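Local coordinates for xylose isomerase domain protein TIM barrel (Planctomyces limnophilus, PDB 3TVA) that binds a magnesium ion in a TIM barrel of the xylose isomerase-like family and is probably an isomerase, its substrate not being established, at residues 82-85 and 86-90; 145-148 and 149-153; 167-170 and 171-175; 246-250 and 251-255; 263-266 and 267-270. All blocks are in the same frame, centred on the assembly; numbering follows the deposited sequence. Where two conformers were deposited one is given.

Interaction 1. Residues 82-85 and 86-90; sequences IPTT and ARTVG
Two donors of one residue grip Thr84 O: the amide Thr88 N at 2.8 Å and the hydroxyl Thr88 OG1, which donates to Thr84 O at 2.9 Å. They arrive from opposite faces of the carbonyl plane, and the hydroxyl stands well out of that plane rather than on a lone pair. With chi1 at 74°, Thr88 OG1 sits between its own backbone N and carbonyl carbon, which turns it back toward the preceding turn; the same oxygen is also hydrogen-bonded to Ser78 N, tying the helix to the loop ahead of it. Next to this pair, in one of two conformers, the Arg87 chain bends at chi3 and brings its guanidinium to where Thr84 CA lies over one face. There NH1 makes a weak and doubtful bond to Thr84 OG1 (2.8 Å, but only 118° at the hydrogen), a hydroxyl that is hydrogen-bonded to Asp81 OD1 as well. All this belongs to the short helix 82-88 of the TIM barrel, which lies in the connection between strand 66-71 and the long helix 97-114. The helix runs out at Val89, the first residue to leave helical backbone angles, and Val89 N still donates to Thr85 O at 2.9 Å. On the buried flank the methyls Thr85 CG2 and Val89 CG2 lie side by side, 3.8 Å apart. Thr85 OG1 turns instead to Asp81 O, while Val89 packs on Tyr79 and His122.

Interaction 2. Residues 145-148 and 149-153; sequences LTHA and ANHGQ
Ala148 O is the acceptor on which the chain turns as helix 132-149 ends in a Schellman motif, with Gly152 at positive phi. His151 N reaches this oxygen at 2.8 Å and Gln153 N reaches Ala148 O at the same 2.8 Å, from opposite faces of its carbonyl plane, each well out of that plane and off the lone pairs. Gly152 N is satisfied by Ala149 O, inside the type I turn 149-152. One turn back, Ala149 N is taken by Leu145 O and Asn150 N by Thr146 O, the regular helical pattern.

The side-chain acceptors and donors look outside the turn. His147 and His151 lie side by side and point the same way, the edge of His151 toward the face of His147 in an offset edge-to-face pair with planes at 79°. Both NE2 atoms are hydrogen-bonded to Asp109 OD1 on helix 97-114, so a single carboxylate oxygen holds the two imidazoles together and may favour protonation of at least one of them. Gln153 OE1 accepts from Ser108 OG of the same helix, and Thr146 OG1 is bonded to Arg176 NH1. Between the two imidazoles, His147 NE2 and His151 NE2 stand 3.9 Å apart.

Interaction 3. Residues 167-170 and 171-175; sequences LLEF and IEDVN
Val174 CG2 rests over one face of the Phe170 ring, 4.0 Å from its centroid and 16° off the normal, a CH-pi contact displaced toward CZ. Phe170 CG lies opposite its backbone N (chi1 178°), which swings the ring alongside the helix to meet the valine one turn on; Val174 N closes the same turn by donating to Phe170 O at 2.9 Å. On the neighbouring flank Ile171 CD1 touches Leu167 CG at 4.0 Å. Helix 164-174, which carries these groups, is the helix of a beta-alpha-beta unit between the parallel strands 154-158 and 179-183 of the TIM barrel. Leu167, Ile171 and Val174 pack on strand 179-183, the first two on Ile181, whereas Phe170 leans on Tyr134, Leu137 and Thr141 of helix 132-149.

Glu169 and Asp173 run side by side on another flank, their carboxylate planes 49° apart and Glu169 OE2 4.6 Å from Asp173 OD2. Water bridges the like charges: one molecule donates to Glu169 OE2 at 2.9 Å and to Asp173 OD2 at 2.8 Å, and probably eases their repulsion. A second water donates to Glu169 O and, weakly, to Asp173 OD1. Farther out, Ser129 OG is hydrogen-bonded to Glu169 OE2 and Tyr134 OH to Asp173 OD2, fixing where the two acids end. In one of its two conformers Glu172 turns OE2 to Tyr206 OH.

Interaction 4. Residues 246-250 and 251-255; sequences TLWEI and GYRGP
Leu247 O and Trp248 O take the two backbone bonds that close helix 240-249: Tyr252 N donates to Leu247 O at 3.1 Å and Gly251 N to Trp248 O at 3.1 Å. With positive phi at Gly251 this is a Schellman motif, and the backbone angles there are ones that glycine readily adopts.

Beyond the glycine the chain brings Arg253 back over the helix end. Its guanidinium lies flat on Trp248, the planes 9° apart and Arg253 CZ 3.5 Å from the centroid of the six-membered ring, a stacked cation-pi pair. The bend at chi2 (-68°) folds the arginine into that position. Arg253 NH1 then donates to Trp248 O at 2.9 Å, nearly straight at 166° and on a lone pair of the carbonyl, and also to Tyr252 O, so two bonds in the guanidinium plane fix its rotation. Leu247 CD2 meets Tyr252 CB at 4.0 Å, and Tyr252 OH donates to Pro255 O across the same loop.

Trp248 also makes edge-to-face contacts with Tyr10 and Trp11 near the start of the chain. Leu247 packs on Leu200 of helix 196-203, and both Leu247 and Tyr252 touch Ile210 of strand 207-216, where the loop passes on to strand 256-258.

Interaction 5. Residues 263-266 and 267-270; sequences PHDP and VQQK
Pro263 meets the amide end of Gln269, whose OE1 comes to 3.3 Å from Pro263 CA. The glutamine chain stays extended from CB onward and crosses the proline obliquely, with NE2 hydrogen-bonded to Arg260 O and Leu23 O; these two carbonyls hold the amide in place. After the turn through His264, Asp265 occupies the N-cap position of helix 266-287. Its CG lies opposite the backbone N (chi1 -169°), so that the carboxylate is brought back over the first turn. There Asp265 OD1 accepts from Gln268 N, a capping bond that is weak at 3.4 Å although straight (163°). Asp265 OD1 also takes a hydrogen from a water at 2.9 Å, and that water accepts from Val267 N at 2.9 Å, a second, indirect cap for the start of the helix. Carboxylate and Gln268 also touch through carbon, Asp265 OD2 lying 3.4 Å from Gln268 CB. The negative carboxylate beside the helix N-terminus is probably favoured by the helix dipole. Asp265 O receives Gln269 N at 2.8 Å, nearly in line with the carbonyl. Pro266 is the first helical residue, and Pro266 O accepts from Lys270 N at 2.9 Å. The turn follows strand 256-258, near the magnesium ligand Glu259, and opens the long helix 266-287; Gln269 packs on Val25 and Ile262, and Pro263 on Leu23 in the loop leading to helix 27-32.

The five interactions follow one another along the chain without overlap, all within one TIM barrel. Interactions 1 to 4 lie at or near the ends of helices 82-88, 132-149, 164-174 and 240-249, and interaction 5 opens helix 266-287. Interactions 2 and 3 touch directly, Leu145 CD1 lying 3.4 Å from Val174 CG1 where two adjacent helices pack. The others keep apart: centres of interactions 3 and 5 are about 37 Å from each other, on opposite sides of the chain's centre, as are 1 and 4, about 31 Å apart. The contacts thus lie in the helices and loops that connect the barrel strands, which carry the magnesium ligands within them or just past their ends.

Interaction 1. Residues 82-85 and 86-90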
loop_
_atom_site.group_PDB
_atom_site.type_symbol
_atom_site.label_atom_id
_atom_site.label_comp_id
_atom_site.label_asym_id
_atom_site.label_seq_id
_atom_site.Cartn_x
_atom_site.Cartn_y
_atom_site.Cartn_z
ATOM N N ILE A 82 -11.726 -0.228 -14.289
ATOM C CA ILE A 82 -10.306 -0.252 -14.658
ATOM C C ILE A 82 -9.876 0.958 -15.525
ATOM O O ILE A 82 -8.897 1.625 -15.190
ATOM C CB ILE A 82 -9.845 -1.647 -15.164
ATOM C CG1 ILE A 82 -9.969 -2.650 -14.004
ATOM C CG2 ILE A 82 -8.383 -1.602 -15.689
ATOM C CD1 ILE A 82 -9.652 -4.103 -14.341
ATOM N N PRO A 83 -10.637 1.287 -16.591
ATOM C CA PRO A 83 -10.283 2.482 -17.375
ATOM C C PRO A 83 -10.323 3.795 -16.584
ATOM O O PRO A 83 -9.532 4.691 -16.868
ATOM C CB PRO A 83 -11.360 2.518 -18.471
ATOM C CG PRO A 83 -11.792 1.090 -18.617
ATOM C CD PRO A 83 -11.716 0.509 -17.233
ATOM N N THR A 84 -11.237 3.917 -15.629
ATOM C CA THR A 84 -11.364 5.152 -14.859
ATOM C C THR A 84 -10.174 5.287 -13.924
ATOM O O THR A 84 -9.685 6.396 -13.662
ATOM C CB THR A 84 -12.702 5.178 -14.073
ATOM O OG1 THR A 84 -13.783 5.185 -15.014
ATOM C CG2 THR A 84 -12.824 6.409 -13.177
ATOM N N THR A 85 -9.709 4.144 -13.420
ATOM C CA THR A 85 -8.537 4.123 -12.567
ATOM C C THR A 85 -7.341 4.666 -13.341
ATOM O O THR A 85 -6.645 5.566 -12.862
ATOM C CB THR A 85 -8.227 2.694 -12.065
ATOM O OG1 THR A 85 -9.372 2.182 -11.370
ATOM C CG2 THR A 85 -7.037 2.712 -11.109
ATOM N N ALA A 86 -7.118 4.135 -14.545
ATOM C CA ALA A 86 -5.994 4.584 -15.368
ATOM C C ALA A 86 -6.092 6.078 -15.679
ATOM O O ALA A 86 -5.086 6.789 -15.726
ATOM C CB ALA A 86 -5.919 3.780 -16.659
ATOM N N ARG A 87 -7.321 6.539 -15.874
ATOM C CA ARG A 87 -7.585 7.926 -16.225
ATOM C C ARG A 87 -7.413 8.883 -15.035
ATOM O O ARG A 87 -6.927 9.996 -15.201
ATOM C CB ARG A 87 -9.010 8.031 -16.801
ATOM C CG ARG A 87 -9.436 9.422 -17.253
ATOM C CD ARG A 87 -10.785 9.387 -18.003
ATOM N NE ARG A 87 -11.909 9.003 -17.146
ATOM C CZ ARG A 87 -12.598 7.873 -17.266
ATOM N NH1 ARG A 87 -13.603 7.624 -16.436
ATOM N NH2 ARG A 87 -12.295 6.994 -18.215
ATOM N N THR A 88 -7.905 8.487 -13.865
ATOM C CA THR A 88 -7.897 9.361 -12.675
ATOM C C THR A 88 -6.926 9.170 -11.498
ATOM O O THR A 88 -6.896 10.006 -10.591
ATOM C CB THR A 88 -9.315 9.469 -12.075
ATOM O OG1 THR A 88 -9.646 8.244 -11.397
ATOM C CG2 THR A 88 -10.331 9.749 -13.182
ATOM N N VAL A 89 -6.140 8.101 -11.486
ATOM C CA VAL A 89 -5.476 7.730 -10.236
ATOM C C VAL A 89 -3.983 7.983 -10.319
ATOM O O VAL A 89 -3.365 7.738 -11.355
ATOM C CB VAL A 89 -5.785 6.244 -9.850
ATOM C CG1 VAL A 89 -4.800 5.699 -8.807
ATOM C CG2 VAL A 89 -7.226 6.114 -9.348
ATOM N N GLY A 90 -3.415 8.499 -9.235
ATOM C CA GLY A 90 -1.967 8.589 -9.093
ATOM C C GLY A 90 -1.356 9.864 -9.646
ATOM O O GLY A 90 -2.050 10.864 -9.842
#

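Interaction 2. Residues 145-148 and 149-153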
loop_
_atom_site.group_PDB
_atom_site.type_symbol
_atom_site.label_atom_id
_atom_site.label_comp_id
_atom_site.label_asym_id
_atom_site.label_seq_id
_atom_site.Cartn_x
_atom_site.Cartn_y
_atom_site.Cartn_z
ATOM N N LEU A 145 11.404 11.514 -4.532
ATOM C CA LEU A 145 12.370 10.706 -3.783
ATOM C C LEU A 145 13.437 11.558 -3.101
ATOM O O LEU A 145 13.871 11.256 -1.987
ATOM C CB LEU A 145 13.013 9.658 -4.698
ATOM C CG LEU A 145 12.025 8.513 -4.943
ATOM C CD1 LEU A 145 12.364 7.817 -6.237
ATOM C CD2 LEU A 145 12.039 7.529 -3.764
ATOM N N THR A 146 13.837 12.638 -3.753
ATOM C CA THR A 146 14.806 13.570 -3.156
ATOM C C THR A 146 14.199 14.224 -1.914
ATOM O O THR A 146 14.860 14.357 -0.877
ATOM C CB THR A 146 15.215 14.653 -4.172
ATOM O OG1 THR A 146 15.933 14.032 -5.239
ATOM C CG2 THR A 146 16.099 15.787 -3.524
ATOM N N HIS A 147 12.934 14.619 -2.024
ATOM C CA HIS A 147 12.254 15.294 -0.929
ATOM C C HIS A 147 12.160 14.337 0.257
ATOM O O HIS A 147 12.439 14.705 1.405
ATOM C CB HIS A 147 10.855 15.738 -1.368
ATOM C CG HIS A 147 10.132 16.556 -0.341
ATOM N ND1 HIS A 147 10.168 17.934 -0.328
ATOM C CD2 HIS A 147 9.375 16.194 0.717
ATOM C CE1 HIS A 147 9.455 18.386 0.687
ATOM N NE2 HIS A 147 8.962 17.350 1.337
ATOM N N ALA A 148 11.784 13.096 -0.026
ATOM C CA ALA A 148 11.718 12.079 1.016
ATOM C C ALA A 148 13.097 11.760 1.616
ATOM O O ALA A 148 13.219 11.595 2.838
ATOM C CB ALA A 148 11.052 10.804 0.485
ATOM N N ALA A 149 14.123 11.667 0.771
ATOM C CA ALA A 149 15.486 11.418 1.260
ATOM C C ALA A 149 15.913 12.507 2.238
ATOM O O ALA A 149 16.566 12.224 3.245
ATOM C CB ALA A 149 16.495 11.340 0.098
ATOM N N ASN A 150 15.552 13.754 1.948
ATOM C CA ASN A 150 15.892 14.844 2.865
ATOM C C ASN A 150 15.184 14.705 4.221
ATOM O O ASN A 150 15.570 15.343 5.199
ATOM C CB ASN A 150 15.651 16.212 2.218
ATOM C CG ASN A 150 16.646 16.492 1.102
ATOM O OD1 ASN A 150 17.751 15.940 1.094
ATOM N ND2 ASN A 150 16.257 17.319 0.148
ATOM N N HIS A 151 14.153 13.863 4.278
ATOM C CA HIS A 151 13.523 13.512 5.558
ATOM C C HIS A 151 14.002 12.170 6.137
ATOM O O HIS A 151 13.483 11.727 7.154
ATOM C CB HIS A 151 11.985 13.521 5.453
ATOM C CG HIS A 151 11.382 14.894 5.391
ATOM N ND1 HIS A 151 11.748 15.910 6.250
ATOM C CD2 HIS A 151 10.411 15.409 4.597
ATOM C CE1 HIS A 151 11.048 16.997 5.972
ATOM N NE2 HIS A 151 10.233 16.721 4.969
ATOM N N GLY A 152 14.942 11.495 5.475
ATOM C CA GLY A 152 15.307 10.154 5.907
ATOM C C GLY A 152 14.214 9.120 5.612
ATOM O O GLY A 152 14.086 8.114 6.308
ATOM N N GLN A 153 13.450 9.332 4.550
ATOM C CA GLN A 153 12.303 8.463 4.270
ATOM C C GLN A 153 12.455 7.682 2.983
ATOM O O GLN A 153 13.181 8.085 2.075
ATOM C CB GLN A 153 11.011 9.279 4.122
ATOM C CG GLN A 153 10.503 9.924 5.348
ATOM C CD GLN A 153 9.393 10.935 5.045
ATOM O OE1 GLN A 153 8.989 11.123 3.894
ATOM N NE2 GLN A 153 8.916 11.597 6.080
#

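Interaction 3. Residues 167-170 and 171-175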
loop_
_atom_site.group_PDB
_atom_site.type_symbol
_atom_site.label_atom_id
_atom_site.label_comp_id
_atom_site.label_asym_id
_atom_site.label_seq_id
_atom_site.Cartn_x
_atom_site.Cartn_y
_atom_site.Cartn_z
ATOM N N LEU A 167 7.167 -2.944 -13.946
ATOM C CA LEU A 167 7.462 -2.309 -12.666
ATOM C C LEU A 167 8.966 -2.325 -12.355
ATOM O O LEU A 167 9.532 -1.330 -11.901
ATOM C CB LEU A 167 6.704 -3.012 -11.541
ATOM C CG LEU A 167 6.994 -2.511 -10.120
ATOM C CD1 LEU A 167 6.634 -1.038 -9.958
ATOM C CD2 LEU A 167 6.237 -3.357 -9.105
ATOM N N LEU A 168 9.609 -3.458 -12.596
ATOM C CA LEU A 168 11.051 -3.559 -12.406
ATOM C C LEU A 168 11.793 -2.567 -13.314
ATOM O O LEU A 168 12.761 -1.917 -12.904
ATOM C CB LEU A 168 11.530 -4.975 -12.731
ATOM C CG LEU A 168 11.318 -6.080 -11.694
ATOM C CD1 LEU A 168 11.568 -7.458 -12.332
ATOM C CD2 LEU A 168 12.236 -5.874 -10.491
ATOM N N GLU A 169 11.345 -2.481 -14.559
ATOM C CA GLU A 169 11.924 -1.562 -15.514
ATOM C C GLU A 169 11.818 -0.107 -15.000
ATOM O O GLU A 169 12.777 0.665 -15.091
ATOM C CB GLU A 169 11.210 -1.707 -16.861
ATOM C CG GLU A 169 11.880 -0.936 -17.982
ATOM C CD GLU A 169 11.055 -0.886 -19.265
ATOM O OE1 GLU A 169 9.843 -1.205 -19.230
ATOM O OE2 GLU A 169 11.629 -0.524 -20.313
ATOM N N PHE A 170 10.662 0.246 -14.441
ATOM C CA PHE A 170 10.428 1.607 -13.945
ATOM C C PHE A 170 11.336 1.880 -12.769
ATOM O O PHE A 170 11.981 2.932 -12.693
ATOM C CB PHE A 170 8.958 1.796 -13.529
ATOM C CG PHE A 170 8.649 3.156 -12.965
ATOM C CD1 PHE A 170 8.702 4.286 -13.773
ATOM C CD2 PHE A 170 8.278 3.302 -11.630
ATOM C CE1 PHE A 170 8.406 5.554 -13.266
ATOM C CE2 PHE A 170 7.978 4.556 -11.108
ATOM C CZ PHE A 170 8.043 5.689 -11.927
ATOM N N ILE A 171 11.378 0.930 -11.840
ATOM C CA ILE A 171 12.208 1.077 -10.650
ATOM C C ILE A 171 13.676 1.214 -11.030
ATOM O O ILE A 171 14.412 2.014 -10.449
ATOM C CB ILE A 171 12.005 -0.114 -9.693
ATOM C CG1 ILE A 171 10.626 -0.006 -9.016
ATOM C CG2 ILE A 171 13.135 -0.204 -8.670
ATOM C CD1 ILE A 171 10.263 -1.223 -8.178
ATOM N N GLU A 172 14.087 0.443 -12.026
ATOM C CA GLU A 172 15.468 0.461 -12.491
ATOM C C GLU A 172 15.809 1.780 -13.198
ATOM O O GLU A 172 16.937 2.268 -13.118
ATOM C CB GLU A 172 15.712 -0.722 -13.425
ATOM C CG GLU A 172 16.718 -1.705 -12.895
ATOM C CD GLU A 172 16.163 -3.096 -12.637
ATOM O OE1 GLU A 172 16.462 -4.008 -13.441
ATOM O OE2 GLU A 172 15.460 -3.281 -11.620
ATOM N N ASP A 173 14.831 2.340 -13.902
ATOM C CA ASP A 173 14.998 3.630 -14.564
ATOM C C ASP A 173 15.063 4.793 -13.561
ATOM O O ASP A 173 15.833 5.724 -13.744
ATOM C CB ASP A 173 13.873 3.870 -15.579
ATOM C CG ASP A 173 14.063 3.066 -16.856
ATOM O OD1 ASP A 173 15.212 2.648 -17.116
ATOM O OD2 ASP A 173 13.072 2.845 -17.593
ATOM N N VAL A 174 14.239 4.748 -12.519
ATOM C CA VAL A 174 14.288 5.779 -11.486
ATOM C C VAL A 174 15.633 5.702 -10.754
ATOM O O VAL A 174 16.299 6.721 -10.527
ATOM C CB VAL A 174 13.120 5.629 -10.492
ATOM C CG1 VAL A 174 13.326 6.531 -9.283
ATOM C CG2 VAL A 174 11.785 5.935 -11.186
ATOM N N ASN A 175 16.025 4.481 -10.391
ATOM C CA ASN A 175 17.350 4.198 -9.833
ATOM C C ASN A 175 17.728 5.038 -8.604
ATOM O O ASN A 175 18.733 5.730 -8.632
ATOM C CB ASN A 175 18.450 4.326 -10.922
ATOM C CG ASN A 175 19.772 3.663 -10.503
ATOM O OD1 ASN A 175 19.800 2.859 -9.571
ATOM N ND2 ASN A 175 20.865 3.985 -11.199
HETATM O O HOH W 1 13.555 1.567 -20.029
HETATM O O HOH W 2 15.015 -0.086 -16.771
#

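Interaction 4. Residues 246-250 and 251-255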
loop_
_atom_site.group_PDB
_atom_site.type_symbol
_atom_site.label_atom_id
_atom_site.label_comp_id
_atom_site.label_asym_id
_atom_site.label_seq_id
_atom_site.Cartn_x
_atom_site.Cartn_y
_atom_site.Cartn_z
ATOM N N THR A 246 6.403 -17.789 0.774
ATOM C CA THR A 246 7.286 -17.121 -0.183
ATOM C C THR A 246 7.932 -15.857 0.420
ATOM O O THR A 246 9.122 -15.606 0.220
ATOM C CB THR A 246 6.559 -16.768 -1.495
ATOM O OG1 THR A 246 5.986 -17.953 -2.052
ATOM C CG2 THR A 246 7.524 -16.164 -2.495
ATOM N N LEU A 247 7.157 -15.073 1.167
ATOM C CA LEU A 247 7.711 -13.900 1.861
ATOM C C LEU A 247 8.823 -14.315 2.805
ATOM O O LEU A 247 9.852 -13.649 2.913
ATOM C CB LEU A 247 6.628 -13.182 2.682
ATOM C CG LEU A 247 5.713 -12.202 1.938
ATOM C CD1 LEU A 247 4.570 -11.708 2.846
ATOM C CD2 LEU A 247 6.520 -11.025 1.382
ATOM N N TRP A 248 8.605 -15.418 3.511
ATOM C CA TRP A 248 9.606 -15.887 4.451
ATOM C C TRP A 248 10.893 -16.252 3.709
ATOM O O TRP A 248 11.978 -15.858 4.120
ATOM C CB TRP A 248 9.083 -17.087 5.232
ATOM C CG TRP A 248 10.022 -17.559 6.290
ATOM C CD1 TRP A 248 10.801 -18.693 6.263
ATOM C CD2 TRP A 248 10.286 -16.916 7.541
ATOM N NE1 TRP A 248 11.532 -18.788 7.428
ATOM C CE2 TRP A 248 11.236 -17.707 8.226
ATOM C CE3 TRP A 248 9.805 -15.748 8.152
ATOM C CZ2 TRP A 248 11.715 -17.367 9.495
ATOM C CZ3 TRP A 248 10.283 -15.414 9.407
ATOM C CH2 TRP A 248 11.228 -16.222 10.066
ATOM N N GLU A 249 10.761 -16.982 2.605
ATOM C CA GLU A 249 11.919 -17.396 1.811
ATOM C C GLU A 249 12.766 -16.224 1.290
ATOM O O GLU A 249 13.997 -16.298 1.266
ATOM C CB GLU A 249 11.491 -18.272 0.631
ATOM C CG GLU A 249 12.641 -18.526 -0.332
ATOM C CD GLU A 249 12.220 -19.171 -1.633
ATOM O OE1 GLU A 249 11.232 -19.947 -1.634
ATOM O OE2 GLU A 249 12.890 -18.919 -2.667
ATOM N N ILE A 250 12.127 -15.127 0.893
ATOM C CA ILE A 250 12.897 -14.013 0.338
ATOM C C ILE A 250 13.481 -13.085 1.397
ATOM O O ILE A 250 14.125 -12.096 1.069
ATOM C CB ILE A 250 12.104 -13.198 -0.661
ATOM C CG1 ILE A 250 10.933 -12.506 0.050
ATOM C CG2 ILE A 250 11.642 -14.106 -1.797
ATOM C CD1 ILE A 250 10.149 -11.567 -0.836
ATOM N N GLY A 251 13.264 -13.402 2.666
ATOM C CA GLY A 251 13.866 -12.619 3.726
ATOM C C GLY A 251 12.999 -11.505 4.300
ATOM O O GLY A 251 13.490 -10.729 5.118
ATOM N N TYR A 252 11.713 -11.432 3.932
ATOM C CA TYR A 252 10.895 -10.349 4.474
ATOM C C TYR A 252 10.485 -10.671 5.902
ATOM O O TYR A 252 9.923 -11.734 6.179
ATOM C CB TYR A 252 9.648 -10.104 3.627
ATOM C CG TYR A 252 8.820 -8.974 4.190
ATOM C CD1 TYR A 252 9.212 -7.647 4.010
ATOM C CD2 TYR A 252 7.666 -9.231 4.933
ATOM C CE1 TYR A 252 8.459 -6.596 4.534
ATOM C CE2 TYR A 252 6.904 -8.186 5.470
ATOM C CZ TYR A 252 7.311 -6.876 5.268
ATOM O OH TYR A 252 6.572 -5.848 5.792
ATOM N N ARG A 253 10.948 -9.825 6.820
ATOM C CA ARG A 253 10.622 -9.894 8.240
ATOM C C ARG A 253 9.662 -8.837 8.810
ATOM O O ARG A 253 9.356 -8.861 10.003
ATOM C CB ARG A 253 11.914 -10.022 9.053
ATOM C CG ARG A 253 12.812 -11.175 8.544
ATOM C CD ARG A 253 12.174 -12.552 8.807
ATOM N NE ARG A 253 13.057 -13.659 8.440
ATOM C CZ ARG A 253 12.977 -14.329 7.294
ATOM N NH1 ARG A 253 12.047 -14.007 6.402
ATOM N NH2 ARG A 253 13.818 -15.329 7.041
ATOM N N GLY A 254 9.238 -7.893 7.976
ATOM C CA GLY A 254 8.545 -6.707 8.462
ATOM C C GLY A 254 7.079 -6.959 8.797
ATOM O O GLY A 254 6.629 -8.108 8.828
ATOM N N PRO A 255 6.317 -5.880 9.031
ATOM C CA PRO A 255 4.917 -6.036 9.444
ATOM C C PRO A 255 4.051 -6.693 8.375
ATOM O O PRO A 255 4.275 -6.514 7.168
ATOM C CB PRO A 255 4.451 -4.587 9.675
ATOM C CG PRO A 255 5.709 -3.829 9.979
ATOM C CD PRO A 255 6.774 -4.479 9.111
#

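Interaction 5. Residues 263-266 and 267-270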
loop_
_atom_site.group_PDB
_atom_site.type_symbol
_atom_site.label_atom_id
_atom_site.label_comp_id
_atom_site.label_asym_id
_atom_site.label_seq_id
_atom_site.Cartn_x
_atom_site.Cartn_y
_atom_site.Cartn_z
ATOM N N PRO A 263 -15.073 0.104 4.210
ATOM C CA PRO A 263 -15.371 1.008 5.326
ATOM C C PRO A 263 -16.854 1.355 5.397
ATOM O O PRO A 263 -17.298 1.910 6.406
ATOM C CB PRO A 263 -14.534 2.251 5.004
ATOM C CG PRO A 263 -14.320 2.193 3.524
ATOM C CD PRO A 263 -14.165 0.734 3.231
ATOM N N HIS A 264 -17.595 1.068 4.326
ATOM C CA HIS A 264 -19.043 1.305 4.291
ATOM C C HIS A 264 -19.801 0.310 5.176
ATOM O O HIS A 264 -20.978 0.504 5.469
ATOM C CB HIS A 264 -19.568 1.229 2.853
ATOM C CG HIS A 264 -19.383 -0.114 2.215
ATOM N ND1 HIS A 264 -18.169 -0.543 1.719
ATOM C CD2 HIS A 264 -20.257 -1.128 1.999
ATOM C CE1 HIS A 264 -18.304 -1.760 1.223
ATOM N NE2 HIS A 264 -19.560 -2.138 1.380
ATOM N N ASP A 265 -19.120 -0.761 5.580
ATOM C CA ASP A 265 -19.688 -1.774 6.477
ATOM C C ASP A 265 -18.701 -2.020 7.629
ATOM O O ASP A 265 -18.032 -3.062 7.668
ATOM C CB ASP A 265 -19.937 -3.067 5.696
ATOM C CG ASP A 265 -20.775 -4.079 6.466
ATOM O OD1 ASP A 265 -20.958 -3.924 7.700
ATOM O OD2 ASP A 265 -21.242 -5.048 5.821
ATOM N N PRO A 266 -18.603 -1.048 8.562
ATOM C CA PRO A 266 -17.549 -1.010 9.588
ATOM C C PRO A 266 -17.542 -2.259 10.469
ATOM O O PRO A 266 -16.460 -2.750 10.827
ATOM C CB PRO A 266 -17.905 0.228 10.419
ATOM C CG PRO A 266 -18.746 1.084 9.500
ATOM C CD PRO A 266 -19.517 0.110 8.659
ATOM N N VAL A 267 -18.734 -2.762 10.791
ATOM C CA VAL A 267 -18.890 -3.984 11.579
ATOM C C VAL A 267 -18.276 -5.202 10.882
ATOM O O VAL A 267 -17.481 -5.927 11.481
ATOM C CB VAL A 267 -20.376 -4.259 11.911
ATOM C CG1 VAL A 267 -20.543 -5.642 12.539
ATOM C CG2 VAL A 267 -20.926 -3.171 12.838
ATOM N N GLN A 268 -18.637 -5.421 9.618
ATOM C CA GLN A 268 -18.063 -6.521 8.838
ATOM C C GLN A 268 -16.565 -6.323 8.548
ATOM O O GLN A 268 -15.791 -7.278 8.504
ATOM C CB GLN A 268 -18.822 -6.706 7.523
ATOM C CG GLN A 268 -18.452 -7.990 6.790
ATOM C CD GLN A 268 -18.841 -9.234 7.582
ATOM O OE1 GLN A 268 -19.906 -9.280 8.195
ATOM N NE2 GLN A 268 -17.966 -10.238 7.588
ATOM N N GLN A 269 -16.168 -5.076 8.330
ATOM C CA GLN A 269 -14.764 -4.771 8.118
ATOM C C GLN A 269 -13.956 -5.182 9.353
ATOM O O GLN A 269 -12.877 -5.767 9.228
ATOM C CB GLN A 269 -14.572 -3.282 7.812
ATOM C CG GLN A 269 -13.147 -2.877 7.476
ATOM C CD GLN A 269 -13.025 -1.382 7.182
ATOM O OE1 GLN A 269 -13.735 -0.565 7.770
ATOM N NE2 GLN A 269 -12.119 -1.024 6.269
ATOM N N LYS A 270 -14.477 -4.886 10.544
ATOM C CA LYS A 270 -13.785 -5.276 11.770
ATOM C C LYS A 270 -13.766 -6.803 11.948
ATOM O O LYS A 270 -12.728 -7.364 12.315
ATOM C CB LYS A 270 -14.359 -4.588 13.016
ATOM C CG LYS A 270 -13.511 -4.820 14.274
ATOM C CD LYS A 270 -14.207 -4.339 15.536
ATOM C CE LYS A 270 -13.339 -4.547 16.764
ATOM N NZ LYS A 270 -13.978 -3.980 17.988
HETATM O O HOH W 3 -21.333 -2.015 9.804
#